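Local coordinates for protein cystathionine gamma-synthase (Xanthomonas oryzae pv. oryzae KACC 10331, PDB 6LD7) that probably makes cystathionine for methionine biosynthesis, as a pyridoxal 5'-phosphate-dependent enzyme of the trans-sulfuration family, at residues P37-S42 with S60-R65; G199-L204 with V223-E228; V152-P157 with T181-T186; G308-F313 with R372-I377. The protein carries 1 engineered substitution. All coordinates share one frame; numbering follows the deposited sequence.

Interaction 1: residues P37-S42 with S60-R65; sequences PIVLSS and SGNPTR
With CG anti to its backbone N (chi1 171°), Asn62 places its amide beside the carbonyl of Val39, while Thr64, whose OG1 is anti to its own carbonyl carbon (chi1 -61°), brings its hydroxyl to the N-H of the same valine. Two bonds thus grip the backbone N and O of Val39. Asn62 ND2 donates to Val39 O over 2.8 Å, and the acceptor lies in the plane of the amide. Val39 N donates to Thr64 OG1 at 3.0 Å, nearly straight, with an N-H...O angle of 171°. Between these two grips the valine side chain points toward the helix start and crosses the Pro63 ring at about a right angle, with CG2 3.8 Å from Pro63 CG.

Asn62 is also the N-cap of helix 63-76. Its OD1 accepts from Arg65 N at 3.1 Å and, weakly, from Thr64 N, so the amide is engaged at both ends: the oxygen closes the helix start and the nitrogen takes hold of the 37-42 loop. These bonds should fix the rotation of the amide. A water links the two segments, lying 2.6 Å from Pro37 O, to which it donates, and 2.6 Å from Thr64 OG1. Phe250 of helix 246-256 packs on both Ile38 and Thr64. The loop also takes part in the assembly: Ile38 meets Leu40 of the second subunit, and Ser41 OG, bonded to Asn43 O in its own chain, accepts from Thr35 N of that subunit.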
loop_
_atom_site.group_PDB
_atom_site.type_symbol
_atom_site.label_atom_id
_atom_site.label_comp_id
_atom_site.label_asym_id
_atom_site.label_seq_id
_atom_site.Cartn_x
_atom_site.Cartn_y
_atom_site.Cartn_z
ATOM N N PRO C 37 6.620 -9.525 6.120
ATOM C CA PRO C 37 6.648 -8.790 4.846
ATOM C C PRO C 37 5.461 -9.065 3.919
ATOM O O PRO C 37 5.033 -10.189 3.910
ATOM C CB PRO C 37 7.930 -9.333 4.190
ATOM C CG PRO C 37 8.834 -9.637 5.411
ATOM C CD PRO C 37 7.851 -10.299 6.360
ATOM N N ILE C 38 4.996 -8.046 3.181
ATOM C CA ILE C 38 3.883 -8.150 2.208
ATOM C C ILE C 38 4.442 -8.750 0.911
ATOM O O ILE C 38 5.314 -8.113 0.252
ATOM C CB ILE C 38 3.203 -6.812 1.959
ATOM C CG1 ILE C 38 2.883 -6.071 3.258
ATOM C CG2 ILE C 38 1.996 -7.008 1.046
ATOM C CD1 ILE C 38 2.382 -4.617 2.994
ATOM N N VAL C 39 4.046 -9.976 0.598
ATOM C CA VAL C 39 4.483 -10.650 -0.648
ATOM C C VAL C 39 3.437 -10.369 -1.732
ATOM O O VAL C 39 2.448 -11.149 -1.901
ATOM C CB VAL C 39 4.697 -12.146 -0.385
ATOM C CG1 VAL C 39 5.222 -12.809 -1.605
ATOM C CG2 VAL C 39 5.590 -12.426 0.811
ATOM N N LEU C 40 3.613 -9.250 -2.421
ATOM C CA LEU C 40 2.767 -8.895 -3.585
ATOM C C LEU C 40 3.007 -9.792 -4.822
ATOM O O LEU C 40 2.113 -9.849 -5.654
ATOM C CB LEU C 40 3.041 -7.438 -3.880
ATOM C CG LEU C 40 2.547 -6.449 -2.827
ATOM C CD1 LEU C 40 2.650 -5.042 -3.367
ATOM C CD2 LEU C 40 1.100 -6.691 -2.392
ATOM N N SER C 41 4.184 -10.417 -4.951
ATOM C CA SER C 41 4.700 -11.080 -6.163
ATOM C C SER C 41 3.642 -12.000 -6.732
ATOM O O SER C 41 3.177 -12.835 -5.982
ATOM C CB SER C 41 5.996 -11.854 -5.892
ATOM O OG SER C 41 6.657 -12.094 -7.115
ATOM N N SER C 42 3.402 -11.912 -8.040
ATOM C CA SER C 42 2.471 -12.796 -8.744
ATOM C C SER C 42 3.132 -14.165 -8.860
ATOM O O SER C 42 2.416 -15.152 -8.864
ATOM C CB SER C 42 2.062 -12.203 -10.098
ATOM O OG SER C 42 3.227 -11.952 -10.863
ATOM N N SER C 60 -2.965 -19.171 -6.970
ATOM C CA SER C 60 -3.109 -20.556 -6.459
ATOM C C SER C 60 -2.706 -20.651 -4.937
ATOM O O SER C 60 -3.469 -21.270 -4.154
ATOM C CB SER C 60 -2.342 -21.396 -7.457
ATOM O OG SER C 60 -1.460 -22.196 -6.780
ATOM N N GLY C 61 -1.661 -19.929 -4.497
ATOM C CA GLY C 61 -1.045 -19.934 -3.153
ATOM C C GLY C 61 -0.138 -18.686 -3.010
ATOM O O GLY C 61 0.611 -18.325 -3.967
ATOM N N ASN C 62 -0.233 -17.961 -1.899
ATOM C CA ASN C 62 0.603 -16.756 -1.610
ATOM C C ASN C 62 0.795 -16.717 -0.110
ATOM O O ASN C 62 -0.163 -17.002 0.613
ATOM C CB ASN C 62 -0.088 -15.501 -2.081
ATOM C CG ASN C 62 0.604 -14.259 -1.626
ATOM O OD1 ASN C 62 0.411 -13.904 -0.459
ATOM N ND2 ASN C 62 1.361 -13.627 -2.542
ATOM N N PRO C 63 2.037 -16.514 0.388
ATOM C CA PRO C 63 2.288 -16.617 1.828
ATOM C C PRO C 63 1.581 -15.563 2.676
ATOM O O PRO C 63 1.215 -15.883 3.808
ATOM C CB PRO C 63 3.808 -16.482 1.998
ATOM C CG PRO C 63 4.277 -15.950 0.704
ATOM C CD PRO C 63 3.269 -16.295 -0.379
ATOM N N THR C 64 1.421 -14.348 2.192
ATOM C CA THR C 64 0.711 -13.290 2.979
ATOM C C THR C 64 -0.769 -13.695 3.147
ATOM O O THR C 64 -1.335 -13.588 4.264
ATOM C CB THR C 64 0.862 -11.934 2.299
ATOM O OG1 THR C 64 2.279 -11.673 2.289
ATOM C CG2 THR C 64 0.027 -10.901 3.031
ATOM N N ARG C 65 -1.381 -14.165 2.059
ATOM C CA ARG C 65 -2.789 -14.622 2.083
ATOM C C ARG C 65 -2.944 -15.849 3.039
ATOM O O ARG C 65 -3.877 -15.890 3.799
ATOM C CB ARG C 65 -3.279 -14.885 0.661
ATOM C CG ARG C 65 -4.778 -15.130 0.625
ATOM C CD ARG C 65 -5.399 -14.996 -0.756
ATOM N NE ARG C 65 -4.878 -16.025 -1.506
ATOM C CZ ARG C 65 -4.217 -15.911 -2.676
ATOM N NH1 ARG C 65 -4.152 -14.826 -3.433
ATOM N NH2 ARG C 65 -3.716 -17.026 -3.128
HETATM O O HOH W 1 3.057 -11.719 4.741
#

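Interaction 2: residues G199-L204 with V223-E228; sequences GADLVL and VARDAE
Leu202 and Val203 pair with Ala224 and Val223 in a short antiparallel beta contact within the large mixed sheet, and just beyond the paired residues Arg225 clasps the loop that leads into strand 202-206. The register is set by the hydrogen-bonded pair Val203-Val223, whose two backbone bonds measure 2.9 Å from Val203 N to Val223 O and 2.8 Å from Val223 N to Val203 O. The valine side chains lie side by side on one face, next to Leu196. On the other face Leu202 CD2 reaches Ala224 CB at 3.8 Å, and Leu229 of helix 227-240 covers both residues.

Past the strand, Arg225 N continues the ladder to Asp201 O (3.0 Å, N-H...O angle 175°). The same carbonyl also takes a water that accepts from Asp226 N, at the N-cap of helix 227-240. A bend in the arginine chain (chi3 89°) turns NH1 back over the loop. There it forms a salt bridge with Asp201 OD1 at 3.0 Å, with carboxylate and guanidinium planes 49° apart. NH1 also makes weak bonds to Gly199 O, at 2.8 Å, and to Ala200 O. The hydrogen bond within the bridge is itself weak, so NH1 is shared among three oxygens, none met ideally. The other carboxylate oxygen, Asp201 OD2, accepts from Thr181 N, linking Asp201 to strand 180-184 as well as to Arg225. A strand running against its parallel neighbours, as 220-224 does beside 202-206, is characteristic of the large domain of fold type I pyridoxal phosphate enzymes.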
loop_
_atom_site.group_PDB
_atom_site.type_symbol
_atom_site.label_atom_id
_atom_site.label_comp_id
_atom_site.label_asym_id
_atom_site.label_seq_id
_atom_site.Cartn_x
_atom_site.Cartn_y
_atom_site.Cartn_z
ATOM N N GLY C 199 -19.924 -28.905 15.376
ATOM C CA GLY C 199 -19.885 -29.975 14.358
ATOM C C GLY C 199 -20.182 -29.487 12.938
ATOM O O GLY C 199 -20.234 -30.301 12.023
ATOM N N ALA C 200 -20.286 -28.193 12.698
ATOM C CA ALA C 200 -20.449 -27.668 11.308
ATOM C C ALA C 200 -19.299 -28.106 10.400
ATOM O O ALA C 200 -18.176 -28.182 10.890
ATOM C CB ALA C 200 -20.552 -26.162 11.301
ATOM N N ASP C 201 -19.572 -28.316 9.099
ATOM C CA ASP C 201 -18.534 -28.694 8.137
ATOM C C ASP C 201 -17.717 -27.468 7.756
ATOM O O ASP C 201 -16.471 -27.582 7.622
ATOM C CB ASP C 201 -19.160 -29.393 6.959
ATOM C CG ASP C 201 -19.925 -30.643 7.405
ATOM O OD1 ASP C 201 -19.238 -31.617 7.744
ATOM O OD2 ASP C 201 -21.224 -30.614 7.460
ATOM N N LEU C 202 -18.381 -26.329 7.657
ATOM C CA LEU C 202 -17.776 -25.139 7.092
ATOM C C LEU C 202 -18.244 -23.951 7.886
ATOM O O LEU C 202 -19.452 -23.864 8.239
ATOM C CB LEU C 202 -18.229 -24.972 5.628
ATOM C CG LEU C 202 -17.739 -26.029 4.657
ATOM C CD1 LEU C 202 -18.640 -26.060 3.437
ATOM C CD2 LEU C 202 -16.306 -25.748 4.266
ATOM N N VAL C 203 -17.383 -22.965 7.952
ATOM C CA VAL C 203 -17.800 -21.659 8.451
ATOM C C VAL C 203 -17.245 -20.639 7.463
ATOM O O VAL C 203 -16.110 -20.799 6.956
ATOM C CB VAL C 203 -17.367 -21.478 9.927
ATOM C CG1 VAL C 203 -15.867 -21.545 10.127
ATOM C CG2 VAL C 203 -17.799 -20.113 10.377
ATOM N N LEU C 204 -17.993 -19.606 7.214
ATOM C CA LEU C 204 -17.484 -18.546 6.318
ATOM C C LEU C 204 -17.811 -17.146 6.823
ATOM O O LEU C 204 -18.613 -16.976 7.775
ATOM C CB LEU C 204 -18.024 -18.813 4.920
ATOM C CG LEU C 204 -19.535 -18.685 4.681
ATOM C CD1 LEU C 204 -19.970 -17.222 4.602
ATOM C CD2 LEU C 204 -19.875 -19.314 3.342
ATOM N N VAL C 223 -13.462 -21.539 6.206
ATOM C CA VAL C 223 -12.708 -22.469 7.031
ATOM C C VAL C 223 -13.483 -23.789 7.044
ATOM O O VAL C 223 -14.678 -23.827 7.351
ATOM C CB VAL C 223 -12.465 -21.876 8.434
ATOM C CG1 VAL C 223 -11.806 -22.902 9.324
ATOM C CG2 VAL C 223 -11.593 -20.614 8.399
ATOM N N ALA C 224 -12.788 -24.854 6.709
ATOM C CA ALA C 224 -13.308 -26.220 6.760
ATOM C C ALA C 224 -12.809 -26.918 8.015
ATOM O O ALA C 224 -11.623 -26.777 8.344
ATOM C CB ALA C 224 -12.948 -27.003 5.546
ATOM N N ARG C 225 -13.690 -27.707 8.615
ATOM C CA ARG C 225 -13.332 -28.558 9.772
ATOM C C ARG C 225 -12.342 -29.596 9.267
ATOM O O ARG C 225 -11.364 -29.800 9.909
ATOM C CB ARG C 225 -14.603 -29.233 10.337
ATOM C CG ARG C 225 -14.468 -29.932 11.694
ATOM C CD ARG C 225 -15.890 -30.359 12.282
ATOM N NE ARG C 225 -16.125 -31.733 11.714
ATOM C CZ ARG C 225 -17.130 -32.230 10.928
ATOM N NH1 ARG C 225 -18.262 -31.617 10.613
ATOM N NH2 ARG C 225 -17.014 -33.471 10.509
ATOM N N ASP C 226 -12.642 -30.219 8.135
ATOM C CA ASP C 226 -11.889 -31.400 7.634
ATOM C C ASP C 226 -10.866 -30.998 6.545
ATOM O O ASP C 226 -11.245 -30.215 5.622
ATOM C CB ASP C 226 -12.922 -32.433 7.195
ATOM C CG ASP C 226 -12.345 -33.642 6.487
ATOM O OD1 ASP C 226 -11.989 -33.535 5.288
ATOM O OD2 ASP C 226 -12.223 -34.672 7.147
ATOM N N ALA C 227 -9.661 -31.595 6.618
ATOM C CA ALA C 227 -8.492 -31.338 5.756
ATOM C C ALA C 227 -8.872 -31.615 4.293
ATOM O O ALA C 227 -8.491 -30.836 3.359
ATOM C CB ALA C 227 -7.281 -32.171 6.203
ATOM N N GLU C 228 -9.652 -32.627 4.076
ATOM C CA GLU C 228 -9.969 -33.025 2.702
ATOM C C GLU C 228 -10.949 -31.993 2.116
ATOM O O GLU C 228 -10.716 -31.586 0.990
ATOM C CB GLU C 228 -10.466 -34.458 2.694
ATOM C CG GLU C 228 -11.074 -34.928 1.384
ATOM C CD GLU C 228 -11.629 -36.358 1.503
ATOM O OE1 GLU C 228 -12.551 -36.735 0.698
ATOM O OE2 GLU C 228 -11.167 -37.103 2.454
HETATM O O HOH W 2 -15.139 -29.892 6.828
#

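Interaction 3: residues V152-P157 with T181-T186; sequences VLIETP and TVVDNT
The side chains of Glu155 and Asp184 lie side by side, pointing the same way, with carboxylate planes 43° apart and Glu155 OE2 and Asp184 OD2 separated by 4.3 Å. A water donates to both oxygens, 2.8 Å from each, and so bridges the two carboxylates. Glu155 OE2 has a second donor in Tyr112 N. The pair sits near the C-terminal ends of the parallel strands of a beta-alpha-beta unit, 151-155 and 180-184, joined through helix 167-176. Asp184 OD2 also lies close to N1 of the pyridoxal phosphate-lysine at position 209, consistent with the cofactor-facing aspartate of fold type I enzymes.

Before this end the strands, 4.7 Å apart at their closest axis approach and 23° from parallel, are laced by Val182 N to Val152 O, Ile154 N to Val182 O and Asp184 N to Ile154 O, the last at 2.8 Å. On the Glu155 and Asp184 face, Leu153 CD1 packs 3.9 Å from Val182 CG1. The other oxygen of the aspartate, Asp184 OD1, closes an Asx turn: Thr186 N donates to it at 3.2 Å, and Thr186 OG1 reaches its syn lone pair at 2.7 Å.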
loop_
_atom_site.group_PDB
_atom_site.type_symbol
_atom_site.label_atom_id
_atom_site.label_comp_id
_atom_site.label_asym_id
_atom_site.label_seq_id
_atom_site.Cartn_x
_atom_site.Cartn_y
_atom_site.Cartn_z
ATOM N N VAL C 152 -26.879 -27.379 4.023
ATOM C CA VAL C 152 -27.751 -26.454 4.784
ATOM C C VAL C 152 -26.925 -25.271 5.196
ATOM O O VAL C 152 -25.881 -25.470 5.788
ATOM C CB VAL C 152 -28.306 -27.145 6.042
ATOM C CG1 VAL C 152 -29.119 -26.169 6.851
ATOM C CG2 VAL C 152 -29.069 -28.371 5.680
ATOM N N LEU C 153 -27.424 -24.103 4.899
ATOM C CA LEU C 153 -26.793 -22.828 5.270
ATOM C C LEU C 153 -27.494 -22.335 6.552
ATOM O O LEU C 153 -28.765 -22.214 6.563
ATOM C CB LEU C 153 -26.895 -21.795 4.137
ATOM C CG LEU C 153 -26.614 -20.338 4.531
ATOM C CD1 LEU C 153 -25.159 -20.157 4.826
ATOM C CD2 LEU C 153 -27.012 -19.362 3.421
ATOM N N ILE C 154 -26.681 -21.936 7.530
ATOM C CA ILE C 154 -27.160 -21.247 8.734
ATOM C C ILE C 154 -26.554 -19.866 8.802
ATOM O O ILE C 154 -25.335 -19.751 8.674
ATOM C CB ILE C 154 -26.780 -22.045 9.957
ATOM C CG1 ILE C 154 -27.269 -23.469 9.870
ATOM C CG2 ILE C 154 -27.227 -21.346 11.206
ATOM C CD1 ILE C 154 -26.691 -24.306 10.921
ATOM N N GLU C 155 -27.354 -18.865 9.099
ATOM C CA GLU C 155 -26.815 -17.501 9.313
ATOM C C GLU C 155 -27.361 -17.016 10.649
ATOM O O GLU C 155 -28.613 -16.689 10.811
ATOM C CB GLU C 155 -27.184 -16.581 8.161
ATOM C CG GLU C 155 -26.603 -15.176 8.270
ATOM C CD GLU C 155 -27.098 -14.253 7.171
ATOM O OE1 GLU C 155 -27.273 -13.011 7.528
ATOM O OE2 GLU C 155 -27.321 -14.794 5.962
ATOM N N THR C 156 -26.505 -17.052 11.667
ATOM C CA THR C 156 -26.968 -16.643 13.007
ATOM C C THR C 156 -25.949 -15.749 13.669
ATOM O O THR C 156 -24.801 -16.168 13.807
ATOM C CB THR C 156 -26.869 -17.631 14.185
ATOM O OG1 THR C 156 -26.283 -18.935 14.092
ATOM C CG2 THR C 156 -28.021 -17.489 15.096
ATOM N N PRO C 157 -26.365 -14.686 14.373
ATOM C CA PRO C 157 -27.706 -14.115 14.312
ATOM C C PRO C 157 -28.079 -13.598 12.926
ATOM O O PRO C 157 -27.179 -13.263 12.153
ATOM C CB PRO C 157 -27.606 -12.866 15.224
ATOM C CG PRO C 157 -26.445 -13.150 16.110
ATOM C CD PRO C 157 -25.497 -13.870 15.187
ATOM N N THR C 181 -23.280 -28.904 6.688
ATOM C CA THR C 181 -23.708 -27.569 7.146
ATOM C C THR C 181 -22.595 -26.538 6.909
ATOM O O THR C 181 -21.400 -26.839 7.141
ATOM C CB THR C 181 -24.081 -27.651 8.625
ATOM O OG1 THR C 181 -22.997 -28.367 9.250
ATOM C CG2 THR C 181 -25.403 -28.372 8.721
ATOM N N VAL C 182 -23.015 -25.353 6.495
ATOM C CA VAL C 182 -22.155 -24.174 6.357
ATOM C C VAL C 182 -22.764 -23.071 7.200
ATOM O O VAL C 182 -23.945 -22.805 7.067
ATOM C CB VAL C 182 -21.934 -23.757 4.875
ATOM C CG1 VAL C 182 -23.184 -23.411 4.085
ATOM C CG2 VAL C 182 -21.001 -22.545 4.823
ATOM N N VAL C 183 -21.970 -22.445 8.068
ATOM C CA VAL C 183 -22.461 -21.314 8.862
ATOM C C VAL C 183 -21.804 -20.028 8.404
ATOM O O VAL C 183 -20.555 -19.928 8.417
ATOM C CB VAL C 183 -22.193 -21.568 10.335
ATOM C CG1 VAL C 183 -22.831 -20.481 11.172
ATOM C CG2 VAL C 183 -22.679 -22.955 10.741
ATOM N N ASP C 184 -22.635 -19.037 8.149
ATOM C CA ASP C 184 -22.188 -17.655 7.889
ATOM C C ASP C 184 -22.069 -16.984 9.249
ATOM O O ASP C 184 -23.089 -16.596 9.740
ATOM C CB ASP C 184 -23.148 -16.923 6.953
ATOM C CG ASP C 184 -22.599 -15.572 6.503
ATOM O OD1 ASP C 184 -21.737 -15.036 7.268
ATOM O OD2 ASP C 184 -23.060 -15.075 5.427
ATOM N N ASN C 185 -20.827 -16.839 9.731
ATOM C CA ASN C 185 -20.440 -16.350 11.071
ATOM C C ASN C 185 -19.961 -14.876 11.017
ATOM O O ASN C 185 -19.281 -14.415 11.923
ATOM C CB ASN C 185 -19.359 -17.275 11.639
ATOM C CG ASN C 185 -19.216 -17.192 13.165
ATOM O OD1 ASN C 185 -18.088 -17.392 13.708
ATOM N ND2 ASN C 185 -20.308 -16.828 13.823
ATOM N N THR C 186 -20.401 -14.117 10.025
ATOM C CA THR C 186 -19.963 -12.745 9.780
ATOM C C THR C 186 -20.328 -11.856 10.951
ATOM O O THR C 186 -19.439 -11.126 11.361
ATOM C CB THR C 186 -20.562 -12.169 8.498
ATOM O OG1 THR C 186 -20.066 -12.943 7.416
ATOM C CG2 THR C 186 -20.200 -10.723 8.316
HETATM O O HOH W 3 -25.447 -15.688 4.022
#

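Interaction 4: residues G308-F313 with R372-I377; sequences GAMMSF and RLSIGI
Met310 is curled back on itself, its three torsions all near -60°, and the resulting bump settles against strand 372-374: SD rests 3.7 Å from Ser374 CB, and the methyl CE lies 3.9 Å from Arg372 CD. The methionine tip thus fills the hollow between the two side chains on that face. Next to it Ser312 OG abuts the aliphatic part of the arginine, 3.5 Å from Arg372 CG. The polar ends of this face look elsewhere, Ser312 OG to Pro160 O and Ser374 OG to Gly339 N.

Met311 and Leu373 share the other face, where the contacts are apolar. Met311, with CG in the crowded position between backbone N and carbonyl carbon (chi1 77°), sends its terminal CE across to Ile375 CD1, 3.5 Å away, while Phe313 comes obliquely to Leu373, CE1 to CD1 4.1 Å. Leu373 CB faces Met311 CG, and its CD1 end meets Phe313.

The backbones are antiparallel, their axes 156° apart, and three bonds set the register. Leu373 N gives to Met311 O at 2.7 Å, Met311 N to Leu373 O at 3.2 Å, and Ile375 N extends the ladder past the strand to Ala309 O. Arg372 NH2 bonds a triethylene glycol, probably from the crystallisation liquor, and Tyr210, next in sequence to the modified lysine at 209, touches Met310. In the smaller mixed sheet the pair occupies the middle: strand 283-287 flanks 310-315, strand 344-346 flanks 370-374, and helix 259-277 packs on Ala309, Phe313 and Ile375.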
loop_
_atom_site.group_PDB
_atom_site.type_symbol
_atom_site.label_atom_id
_atom_site.label_comp_id
_atom_site.label_asym_id
_atom_site.label_seq_id
_atom_site.Cartn_x
_atom_site.Cartn_y
_atom_site.Cartn_z
ATOM N N GLY C 308 -22.659 -9.268 21.178
ATOM C CA GLY C 308 -22.284 -8.548 19.965
ATOM C C GLY C 308 -22.737 -7.137 20.015
ATOM O O GLY C 308 -22.966 -6.593 21.118
ATOM N N ALA C 309 -22.696 -6.492 18.864
ATOM C CA ALA C 309 -22.833 -5.031 18.807
ATOM C C ALA C 309 -23.709 -4.613 17.627
ATOM O O ALA C 309 -23.710 -3.437 17.280
ATOM C CB ALA C 309 -21.458 -4.423 18.810
ATOM N N MET C 310 -24.433 -5.531 17.018
ATOM C CA MET C 310 -25.524 -5.192 16.062
ATOM C C MET C 310 -26.848 -5.213 16.815
ATOM O O MET C 310 -27.099 -6.116 17.591
ATOM C CB MET C 310 -25.627 -6.208 14.923
ATOM C CG MET C 310 -24.326 -6.356 14.097
ATOM S SD MET C 310 -23.825 -4.795 13.296
ATOM C CE MET C 310 -25.332 -4.605 12.307
ATOM N N MET C 311 -27.677 -4.253 16.523
ATOM C CA MET C 311 -29.054 -4.248 17.006
ATOM C C MET C 311 -29.914 -3.407 16.063
ATOM O O MET C 311 -29.407 -2.587 15.254
ATOM C CB MET C 311 -29.114 -3.707 18.447
ATOM C CG MET C 311 -28.994 -2.249 18.570
ATOM S SD MET C 311 -29.072 -1.735 20.355
ATOM C CE MET C 311 -27.622 -2.567 20.996
ATOM N N SER C 312 -31.195 -3.659 16.153
ATOM C CA SER C 312 -32.258 -2.890 15.484
ATOM C C SER C 312 -33.286 -2.445 16.498
ATOM O O SER C 312 -33.452 -3.126 17.493
ATOM C CB SER C 312 -32.900 -3.736 14.384
ATOM O OG SER C 312 -31.937 -3.934 13.387
ATOM N N PHE C 313 -34.071 -1.437 16.137
ATOM C CA PHE C 313 -35.150 -0.899 16.960
ATOM C C PHE C 313 -36.164 -0.192 16.047
ATOM O O PHE C 313 -35.809 0.361 14.971
ATOM C CB PHE C 313 -34.536 -0.039 18.092
ATOM C CG PHE C 313 -34.054 1.322 17.673
ATOM C CD1 PHE C 313 -32.809 1.477 17.139
ATOM C CD2 PHE C 313 -34.906 2.406 17.676
ATOM C CE1 PHE C 313 -32.374 2.695 16.674
ATOM C CE2 PHE C 313 -34.470 3.646 17.235
ATOM C CZ PHE C 313 -33.189 3.794 16.776
ATOM N N ARG C 372 -31.380 0.051 12.009
ATOM C CA ARG C 372 -30.281 -0.860 12.367
ATOM C C ARG C 372 -29.038 -0.063 12.733
ATOM O O ARG C 372 -28.630 0.815 11.978
ATOM C CB ARG C 372 -30.023 -1.845 11.243
ATOM C CG ARG C 372 -29.045 -2.926 11.650
ATOM C CD ARG C 372 -28.643 -3.738 10.424
ATOM N NE ARG C 372 -27.690 -2.966 9.622
ATOM C CZ ARG C 372 -27.280 -3.346 8.421
ATOM N NH1 ARG C 372 -27.658 -4.516 7.966
ATOM N NH2 ARG C 372 -26.367 -2.641 7.776
ATOM N N LEU C 373 -28.474 -0.403 13.890
ATOM C CA LEU C 373 -27.228 0.149 14.363
ATOM C C LEU C 373 -26.138 -0.879 14.258
ATOM O O LEU C 373 -26.287 -1.962 14.806
ATOM C CB LEU C 373 -27.364 0.567 15.832
ATOM C CG LEU C 373 -28.438 1.565 16.126
ATOM C CD1 LEU C 373 -28.432 1.914 17.611
ATOM C CD2 LEU C 373 -28.272 2.826 15.324
ATOM N N SER C 374 -24.997 -0.408 13.757
ATOM C CA SER C 374 -23.699 -1.103 13.891
ATOM C C SER C 374 -22.882 -0.250 14.856
ATOM O O SER C 374 -22.426 0.825 14.471
ATOM C CB SER C 374 -22.997 -1.293 12.583
ATOM O OG SER C 374 -21.671 -1.795 12.790
ATOM N N ILE C 375 -22.793 -0.673 16.098
ATOM C CA ILE C 375 -22.234 0.158 17.188
ATOM C C ILE C 375 -20.723 -0.002 17.176
ATOM O O ILE C 375 -20.190 -1.131 17.195
ATOM C CB ILE C 375 -22.913 -0.222 18.498
ATOM C CG1 ILE C 375 -24.387 0.212 18.390
ATOM C CG2 ILE C 375 -22.204 0.397 19.697
ATOM C CD1 ILE C 375 -25.268 -0.550 19.271
ATOM N N GLY C 376 -20.077 1.137 17.068
ATOM C CA GLY C 376 -18.605 1.226 17.018
ATOM C C GLY C 376 -17.968 1.335 18.400
ATOM O O GLY C 376 -18.581 0.866 19.424
ATOM N N ILE C 377 -16.735 1.861 18.413
ATOM C CA ILE C 377 -15.906 1.943 19.624
ATOM C C ILE C 377 -15.640 3.383 20.068
ATOM O O ILE C 377 -14.713 3.576 20.940
ATOM C CB ILE C 377 -14.616 1.175 19.417
ATOM C CG1 ILE C 377 -13.694 1.816 18.384
ATOM C CG2 ILE C 377 -14.975 -0.238 19.091
ATOM C CD1 ILE C 377 -12.363 1.171 18.344
#

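In the fold
Along the chain interaction 1 closes first, then interaction 3, interaction 2 and finally interaction 4. Interactions 2 and 3 are neighbours, with centres about 12 Å apart, and belong to one seven-stranded sheet in which strands 180-184 and 202-206 are adjacent; Leu204 N to Val183 O joins them. Interaction 4 belongs to a separate five-stranded sheet, its centre about 19 Å from that of interaction 3 and their nearest atoms about 7 Å apart. Interaction 1, in neither sheet, lies about 35 Å between centres from interaction 4, on opposite sides of the chain's centre. Interaction 1 meets the second and third subunits and interaction 4 touches the fourth through Ile377, whereas no other chain touches interactions 2 and 3.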